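Local coordinates for protein glucosamine-6-phosphate deaminase (Bacillus subtilis, PDB 2BKX) that belongs to the glucosamine-6-phosphate isomerase/6-phosphogluconolactonase family and holds fructose -6-phosphate in a pocket of its Rossmann-like alpha/beta fold, at residues 124-136 / 189-202. Residues are numbered along the deposited sequence; the frame is centred on the assembly and turned at random. Where two conformers were deposited one is given.
Sequences GDTDIQLLGIGRN and SSKRILLLISGKSK. With F6R (fructose -6-phosphate), chain C.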
ATOM      1  N   GLY A 124      -5.008  17.335   0.622  1.00 14.52           N
ATOM      2  CA  GLY A 124      -5.956  17.129   1.687  1.00 15.95           C
ATOM      3  C   GLY A 124      -5.816  15.802   2.392  1.00 16.12           C
ATOM      4  O   GLY A 124      -6.733  15.363   3.047  1.00 17.12           O
ATOM      5  N   ASP A 125      -4.653  15.167   2.283  1.00 16.55           N
ATOM      6  CA  ASP A 125      -4.398  13.838   2.845  1.00 16.70           C
ATOM      7  C   ASP A 125      -5.219  12.833   2.025  1.00 15.80           C
ATOM      8  O   ASP A 125      -5.945  13.225   1.105  1.00 17.45           O
ATOM      9  CB  ASP A 125      -4.778  13.686   4.337  1.00 17.92           C
ATOM     10  CG  ASP A 125      -4.364  14.865   5.220  1.00 21.73           C
ATOM     11  OD1 ASP A 125      -3.199  15.322   5.167  1.00 24.99           O
ATOM     12  OD2 ASP A 125      -5.222  15.298   6.039  1.00 28.60           O
ATOM     13  N   THR A 126      -5.122  11.537   2.342  1.00 14.27           N
ATOM     14  CA  THR A 126      -5.954  10.530   1.662  1.00 12.15           C
ATOM     15  C   THR A 126      -7.347  10.305   2.292  1.00  9.66           C
ATOM     16  O   THR A 126      -7.514  10.380   3.539  1.00 11.44           O
ATOM     17  CB  THR A 126      -5.174   9.210   1.570  1.00 10.89           C
ATOM     18  OG1 THR A 126      -4.945   8.715   2.898  1.00 11.34           O
ATOM     19  CG2 THR A 126      -3.859   9.426   0.872  1.00 12.01           C
ATOM     20  N   ASP A 127      -8.339   9.978   1.461  1.00  8.57           N
ATOM     21  CA  ASP A 127      -9.648   9.551   1.883  1.00  8.96           C
ATOM     22  C   ASP A 127      -9.679   8.080   2.312  1.00  7.59           C
ATOM     23  O   ASP A 127     -10.460   7.666   3.175  1.00  9.67           O
ATOM     24  CB  ASP A 127     -10.691   9.821   0.801  1.00  9.31           C
ATOM     25  CG  ASP A 127     -10.935  11.292   0.633  1.00 10.63           C
ATOM     26  OD1 ASP A 127     -11.637  11.828   1.507  1.00 14.21           O
ATOM     27  OD2 ASP A 127     -10.364  11.927  -0.314  1.00 11.30           O
ATOM     28  N   ILE A 128      -8.865   7.268   1.628  1.00  6.77           N
ATOM     29  CA  ILE A 128      -8.639   5.898   2.058  1.00  6.67           C
ATOM     30  C   ILE A 128      -7.197   5.555   1.732  1.00  6.17           C
ATOM     31  O   ILE A 128      -6.677   6.053   0.741  1.00  7.14           O
ATOM     32  CB  ILE A 128      -9.597   4.887   1.395  1.00  7.29           C
ATOM     33  CG1 ILE A 128      -9.550   3.519   2.097  1.00  8.27           C
ATOM     34  CG2 ILE A 128      -9.322   4.787  -0.114  1.00  8.90           C
ATOM     35  CD1 ILE A 128     -10.659   2.596   1.604  1.00  9.42           C
ATOM     36  N   GLN A 129      -6.575   4.712   2.558  1.00  5.63           N
ATOM     37  CA  GLN A 129      -5.202   4.268   2.292  1.00  5.55           C
ATOM     38  C   GLN A 129      -5.215   2.748   2.331  1.00  5.33           C
ATOM     39  O   GLN A 129      -5.460   2.151   3.384  1.00  6.22           O
ATOM     40  CB  GLN A 129      -4.225   4.824   3.320  1.00  5.90           C
ATOM     41  CG  GLN A 129      -2.804   4.316   3.148  1.00  6.61           C
ATOM     42  CD  GLN A 129      -2.158   4.790   1.874  1.00  6.39           C
ATOM     43  OE1 GLN A 129      -1.889   5.986   1.742  1.00  7.55           O
ATOM     44  NE2 GLN A 129      -1.848   3.871   0.950  1.00  5.66           N
ATOM     45  N   LEU A 130      -4.961   2.126   1.166  1.00  5.13           N
ATOM     46  CA  LEU A 130      -4.733   0.700   1.072  1.00  5.14           C
ATOM     47  C   LEU A 130      -3.304   0.361   1.537  1.00  5.00           C
ATOM     48  O   LEU A 130      -2.346   1.059   1.212  1.00  6.01           O
ATOM     49  CB  LEU A 130      -4.930   0.225  -0.368  1.00  6.43           C
ATOM     50  CG  LEU A 130      -6.232   0.315  -1.152  0.50  8.87           C
ATOM     51  CD1 LEU A 130      -6.122  -0.437  -2.501  0.50 10.60           C
ATOM     52  CD2 LEU A 130      -7.319  -0.195  -0.348  0.50 11.08           C
ATOM     53  N   LEU A 131      -3.186  -0.711   2.312  1.00  4.52           N
ATOM     54  CA  LEU A 131      -1.911  -1.185   2.804  1.00  4.42           C
ATOM     55  C   LEU A 131      -1.830  -2.688   2.628  1.00  5.20           C
ATOM     56  O   LEU A 131      -2.839  -3.392   2.635  1.00  4.69           O
ATOM     57  CB  LEU A 131      -1.768  -0.942   4.321  1.00  5.39           C
ATOM     58  CG  LEU A 131      -1.769   0.449   4.807  1.00  6.01           C
ATOM     59  CD1 LEU A 131      -1.703   0.489   6.342  1.00  6.71           C
ATOM     60  CD2 LEU A 131      -0.621   1.265   4.210  1.00  6.26           C
ATOM     61  N   GLY A 132      -0.612  -3.158   2.480  1.00  5.03           N
ATOM     62  CA  GLY A 132      -0.297  -4.561   2.789  1.00  5.21           C
ATOM     63  C   GLY A 132       0.570  -4.612   4.038  1.00  5.60           C
ATOM     64  O   GLY A 132       0.771  -3.582   4.702  1.00  6.47           O
ATOM     65  N   ILE A 133       1.065  -5.790   4.384  1.00  5.60           N
ATOM     66  CA  ILE A 133       1.915  -5.965   5.561  1.00  6.10           C
ATOM     67  C   ILE A 133       3.104  -6.816   5.189  1.00  5.39           C
ATOM     68  O   ILE A 133       2.964  -7.824   4.510  1.00  6.77           O
ATOM     69  CB  ILE A 133       1.136  -6.572   6.761  1.00  5.36           C
ATOM     70  CG1 ILE A 133       1.887  -6.393   8.060  1.00  6.35           C
ATOM     71  CG2 ILE A 133       0.747  -8.018   6.531  1.00  6.73           C
ATOM     72  CD1 ILE A 133       1.065  -6.658   9.318  1.00  7.52           C
ATOM     73  N   GLY A 134       4.270  -6.406   5.636  1.00  6.73           N
ATOM     74  CA  GLY A 134       5.437  -7.227   5.437  1.00  6.92           C
ATOM     75  C   GLY A 134       5.406  -8.433   6.342  1.00  7.87           C
ATOM     76  O   GLY A 134       4.712  -8.459   7.374  1.00  7.16           O
ATOM     77  N   ARG A 135       6.269  -9.388   6.029  1.00  8.59           N
ATOM     78  CA  ARG A 135       6.407 -10.549   6.867  1.00  9.61           C
ATOM     79  C   ARG A 135       6.829 -10.140   8.271  1.00  9.25           C
ATOM     80  O   ARG A 135       6.508 -10.833   9.246  1.00 11.02           O
ATOM     81  CB  ARG A 135       7.429 -11.545   6.270  1.00  9.98           C
ATOM     82  CG  ARG A 135       7.029 -12.133   4.952  0.50 11.91           C
ATOM     83  CD  ARG A 135       8.187 -12.949   4.351  0.50 13.65           C
ATOM     84  NE  ARG A 135       7.804 -13.457   3.038  0.50 16.36           N
ATOM     85  CZ  ARG A 135       8.561 -14.183   2.219  0.50 18.51           C
ATOM     86  NH1 ARG A 135       8.062 -14.560   1.050  0.50 16.97           N
ATOM     87  NH2 ARG A 135       9.795 -14.548   2.553  0.50 21.67           N
ATOM     88  N   ASN A 136       7.556  -9.022   8.371  1.00  8.53           N
ATOM     89  CA  ASN A 136       8.038  -8.457   9.606  1.00  8.65           C
ATOM     90  C   ASN A 136       7.170  -7.327  10.178  1.00  8.51           C
ATOM     91  O   ASN A 136       7.594  -6.595  11.068  1.00  8.94           O
ATOM     92  CB  ASN A 136       9.470  -7.911   9.427  1.00  8.74           C
ATOM     93  CG  ASN A 136       9.551  -6.786   8.420  1.00  8.57           C
ATOM     94  OD1 ASN A 136       8.534  -6.372   7.855  1.00  9.73           O
ATOM     95  ND2 ASN A 136      10.753  -6.272   8.197  1.00  8.23           N
ATOM     96  N   SER A 189      -2.382   9.697   8.841  1.00  6.88           N
ATOM     97  CA  SER A 189      -3.201  10.858   8.501  1.00  7.98           C
ATOM     98  C   SER A 189      -4.367  10.557   7.573  1.00  7.03           C
ATOM     99  O   SER A 189      -5.223  11.411   7.378  1.00  9.46           O
ATOM    100  CB  SER A 189      -2.304  11.935   7.928  1.00  8.63           C
ATOM    101  OG  SER A 189      -1.434  12.409   8.949  1.00 15.02           O
ATOM    102  N   SER A 190      -4.427   9.353   7.015  1.00  6.11           N
ATOM    103  CA  SER A 190      -5.533   8.991   6.160  1.00  6.86           C
ATOM    104  C   SER A 190      -6.827   9.036   6.948  1.00  6.78           C
ATOM    105  O   SER A 190      -6.853   8.698   8.147  1.00  7.88           O
ATOM    106  CB  SER A 190      -5.377   7.592   5.634  1.00  6.90           C
ATOM    107  OG  SER A 190      -6.407   7.298   4.691  1.00  9.67           O
ATOM    108  N   LYS A 191      -7.915   9.322   6.268  1.00  6.99           N
ATOM    109  CA  LYS A 191      -9.214   9.256   6.927  1.00  8.87           C
ATOM    110  C   LYS A 191      -9.606   7.798   7.259  1.00  7.70           C
ATOM    111  O   LYS A 191     -10.313   7.546   8.216  1.00  8.75           O
ATOM    112  CB  LYS A 191     -10.278   9.883   6.021  1.00 10.59           C
ATOM    113  CG  LYS A 191     -10.291  11.399   5.985  1.00 17.78           C
ATOM    114  CD  LYS A 191     -11.509  11.912   5.141  1.00 19.12           C
ATOM    115  CE  LYS A 191     -12.064  13.274   5.600  1.00 22.76           C
ATOM    116  NZ  LYS A 191     -13.037  13.849   4.557  1.00 27.55           N
ATOM    117  N   ARG A 192      -9.173   6.858   6.445  1.00  7.36           N
ATOM    118  CA  ARG A 192      -9.629   5.477   6.530  1.00  6.74           C
ATOM    119  C   ARG A 192      -8.519   4.573   6.031  1.00  6.47           C
ATOM    120  O   ARG A 192      -7.943   4.864   4.981  1.00  7.86           O
ATOM    121  CB  ARG A 192     -10.868   5.256   5.654  1.00  8.52           C
ATOM    122  CG  ARG A 192     -11.484   3.925   5.799  1.00 10.22           C
ATOM    123  CD  ARG A 192     -12.732   3.756   4.981  1.00 13.50           C
ATOM    124  NE  ARG A 192     -13.285   2.426   5.252  1.00 15.56           N
ATOM    125  CZ  ARG A 192     -14.402   1.961   4.726  1.00 16.41           C
ATOM    126  NH1 ARG A 192     -15.085   2.680   3.866  1.00 18.75           N
ATOM    127  NH2 ARG A 192     -14.815   0.754   5.064  1.00 18.33           N
ATOM    128  N   ILE A 193      -8.245   3.497   6.771  1.00  5.25           N
ATOM    129  CA  ILE A 193      -7.208   2.557   6.377  1.00  6.14           C
ATOM    130  C   ILE A 193      -7.824   1.206   6.052  1.00  4.92           C
ATOM    131  O   ILE A 193      -8.704   0.748   6.774  1.00  5.58           O
ATOM    132  CB  ILE A 193      -6.110   2.456   7.459  1.00  7.55           C
ATOM    133  CG1 ILE A 193      -5.327   3.830   7.485  1.00 10.52           C
ATOM    134  CG2 ILE A 193      -5.119   1.316   7.176  1.00  7.37           C
ATOM    135  CD1 ILE A 193      -4.413   4.045   8.573  1.00 12.18           C
ATOM    136  N   LEU A 194      -7.362   0.601   4.963  1.00  4.83           N
ATOM    137  CA  LEU A 194      -7.794  -0.731   4.546  1.00  4.72           C
ATOM    138  C   LEU A 194      -6.524  -1.580   4.382  1.00  4.62           C
ATOM    139  O   LEU A 194      -5.770  -1.372   3.435  1.00  5.40           O
ATOM    140  CB  LEU A 194      -8.590  -0.643   3.234  1.00  5.32           C
ATOM    141  CG  LEU A 194      -9.006  -1.981   2.636  1.00  6.65           C
ATOM    142  CD1 LEU A 194      -9.811  -2.792   3.622  1.00  8.76           C
ATOM    143  CD2 LEU A 194      -9.755  -1.779   1.293  1.00  8.46           C
ATOM    144  N   LEU A 195      -6.298  -2.472   5.349  1.00  4.99           N
ATOM    145  CA  LEU A 195      -5.130  -3.344   5.393  1.00  4.62           C
ATOM    146  C   LEU A 195      -5.544  -4.720   4.886  1.00  4.17           C
ATOM    147  O   LEU A 195      -6.465  -5.340   5.409  1.00  5.25           O
ATOM    148  CB  LEU A 195      -4.544  -3.403   6.809  1.00  5.09           C
ATOM    149  CG  LEU A 195      -3.444  -4.423   7.049  1.00  5.52           C
ATOM    150  CD1 LEU A 195      -2.230  -4.163   6.199  1.00  6.66           C
ATOM    151  CD2 LEU A 195      -3.078  -4.421   8.512  1.00  6.32           C
ATOM    152  N   LEU A 196      -4.832  -5.195   3.860  1.00  4.33           N
ATOM    153  CA  LEU A 196      -5.112  -6.466   3.213  1.00  4.88           C
ATOM    154  C   LEU A 196      -3.991  -7.458   3.556  1.00  4.25           C
ATOM    155  O   LEU A 196      -2.826  -7.150   3.413  1.00  5.12           O
ATOM    156  CB  LEU A 196      -5.131  -6.286   1.693  1.00  5.83           C
ATOM    157  CG  LEU A 196      -6.047  -5.191   1.170  1.00  7.12           C
ATOM    158  CD1 LEU A 196      -5.979  -5.072  -0.350  1.00  7.78           C
ATOM    159  CD2 LEU A 196      -7.469  -5.410   1.649  1.00  6.65           C
ATOM    160  N   ILE A 197      -4.378  -8.669   3.934  1.00  3.83           N
ATOM    161  CA  ILE A 197      -3.422  -9.683   4.360  1.00  5.18           C
ATOM    162  C   ILE A 197      -3.850 -11.038   3.834  1.00  5.21           C
ATOM    163  O   ILE A 197      -4.935 -11.536   4.187  1.00  5.93           O
ATOM    164  CB  ILE A 197      -3.243  -9.752   5.878  1.00  5.42           C
ATOM    165  CG1 ILE A 197      -3.077  -8.367   6.498  1.00  5.79           C
ATOM    166  CG2 ILE A 197      -1.977 -10.589   6.170  1.00  5.20           C
ATOM    167  CD1 ILE A 197      -2.947  -8.344   8.013  1.00  6.03           C
ATOM    168  N   SER A 198      -2.952 -11.661   3.071  1.00  6.13           N
ATOM    169  CA  SER A 198      -3.251 -12.933   2.420  1.00  6.94           C
ATOM    170  C   SER A 198      -2.064 -13.896   2.472  1.00  7.37           C
ATOM    171  O   SER A 198      -0.936 -13.522   2.226  1.00  7.56           O
ATOM    172  CB  SER A 198      -3.625 -12.698   0.929  1.00  7.80           C
ATOM    173  OG  SER A 198      -3.798 -13.923   0.245  1.00 10.69           O
ATOM    174  N   GLY A 199      -2.374 -15.150   2.776  1.00  7.66           N
ATOM    175  CA  GLY A 199      -1.403 -16.211   2.628  1.00  8.59           C
ATOM    176  C   GLY A 199      -0.631 -16.557   3.880  1.00 10.00           C
ATOM    177  O   GLY A 199      -0.460 -15.742   4.783  1.00  9.48           O
ATOM    178  N   LYS A 200      -0.118 -17.794   3.894  1.00 11.51           N
ATOM    179  CA  LYS A 200       0.630 -18.335   5.041  1.00 12.75           C
ATOM    180  C   LYS A 200       1.866 -17.532   5.431  1.00 11.58           C
ATOM    181  O   LYS A 200       2.247 -17.487   6.618  1.00 12.15           O
ATOM    182  CB  LYS A 200       1.019 -19.785   4.702  1.00 14.40           C
ATOM    183  CG  LYS A 200       1.710 -20.560   5.756  1.00 18.60           C
ATOM    184  CD  LYS A 200       1.765 -22.043   5.340  1.00 20.07           C
ATOM    185  CE  LYS A 200       3.031 -22.733   5.881  1.00 25.75           C
ATOM    186  NZ  LYS A 200       3.500 -23.783   4.919  1.00 28.07           N
ATOM    187  N   SER A 201       2.497 -16.864   4.470  1.00 10.55           N
ATOM    188  CA  SER A 201       3.682 -16.085   4.777  1.00 10.20           C
ATOM    189  C   SER A 201       3.441 -14.942   5.737  1.00  9.41           C
ATOM    190  O   SER A 201       4.404 -14.450   6.317  1.00 10.31           O
ATOM    191  CB  SER A 201       4.337 -15.553   3.510  1.00 11.02           C
ATOM    192  OG  SER A 201       3.685 -14.410   2.996  1.00 13.17           O
ATOM    193  N   LYS A 202       2.174 -14.529   5.896  1.00  8.76           N
ATOM    194  CA  LYS A 202       1.803 -13.429   6.768  1.00  7.93           C
ATOM    195  C   LYS A 202       1.187 -13.864   8.093  1.00  7.90           C
ATOM    196  O   LYS A 202       0.782 -13.014   8.907  1.00  7.72           O
ATOM    197  CB  LYS A 202       0.812 -12.503   6.046  1.00  7.31           C
ATOM    198  CG  LYS A 202       1.296 -12.022   4.682  1.00  7.91           C
ATOM    199  CD  LYS A 202       2.655 -11.321   4.728  1.00  6.94           C
ATOM    200  CE  LYS A 202       3.089 -10.824   3.347  1.00  6.28           C
ATOM    201  NZ  LYS A 202       2.128  -9.806   2.747  1.00  6.11           N
TER
HETATM  202  C1  F6R C1243       3.083  -1.930  -0.878  1.00 16.24           C
HETATM  203  C2  F6R C1243       4.006  -1.837   0.321  1.00 12.72           C
HETATM  204  C3  F6R C1243       4.563  -3.028   1.112  1.00  8.62           C
HETATM  205  C4  F6R C1243       3.819  -4.352   0.846  1.00  6.82           C
HETATM  206  C5  F6R C1243       4.354  -5.523   1.655  1.00  7.20           C
HETATM  207  C6  F6R C1243       3.623  -6.818   1.317  1.00  6.19           C
HETATM  208  O1  F6R C1243       3.060  -0.707  -1.639  1.00 14.45           O
HETATM  209  O2  F6R C1243       4.278  -0.720   0.705  1.00 18.38           O
HETATM  210  O3  F6R C1243       4.403  -2.762   2.495  1.00  8.67           O
HETATM  211  O4  F6R C1243       2.443  -4.159   1.154  1.00  7.31           O
HETATM  212  O5  F6R C1243       5.756  -5.688   1.486  1.00  7.57           O
HETATM  213  O6  F6R C1243       3.923  -7.169  -0.043  1.00  5.77           O
HETATM  214  P   F6R C1243       3.102  -8.347  -0.738  1.00  5.35           P
HETATM  215  O1P F6R C1243       1.698  -7.841  -0.927  1.00  5.89           O
HETATM  216  O2P F6R C1243       3.134  -9.502   0.227  1.00  6.22           O
HETATM  217  O3P F6R C1243       3.777  -8.629  -2.041  1.00  5.38           O
HETATM  218  O   HOH W   1      -5.302  13.770   9.150  1.00 44.81           O
HETATM  219  O   HOH W   2      -0.204  -7.891   2.836  1.00  6.24           O
HETATM  220  O   HOH W   3       4.497 -13.035   8.921  1.00 12.94           O
HETATM  221  O   HOH W   4       5.664 -12.887   1.685  1.00 18.23           O
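The ammonium of K202 is gripped from two sides: NZ donates to I133 O at 2.8 Å, nearly in line with that carbonyl, and to O2P of fructose -6-phosphate at 2.7 Å. Bends at chi2 (-56°) and chi4 (61°) fold the lysine chain back from the short 3-10 turn to bring NZ there. T36, G38, T39, H138, G140 and R167 also bond this ligand. Leading up to the pocket, strands 128-131 and 193-197 run parallel in the central sheet, between strands 31-34 and 229-234. L194 bonds both ways, its N to Q129 O and its O to L131 N, and L196 N then reaches L131 O at 3.0 Å. Past that bond the strands part, and a water bridges I133 N and L196 O. At the other end R192 O takes Q129 N at 2.8 Å, and the S190 hydroxyl comes to it from above the carbonyl plane. On one face L130 and L194 lie side by side; on the other, CD1 of L131 meets CG2 of I193 at 3.6 Å, and CD1 of L195 lies against the G132 carbonyl, 3.4 Å from its O. G132 CA passes 3.2 Å from O4 of the ligand. The parallel ladder thus delivers G132 and I133 to the ligand, and the I133 carbonyl probably steadies a lysine whose charge would favour the bound phosphate.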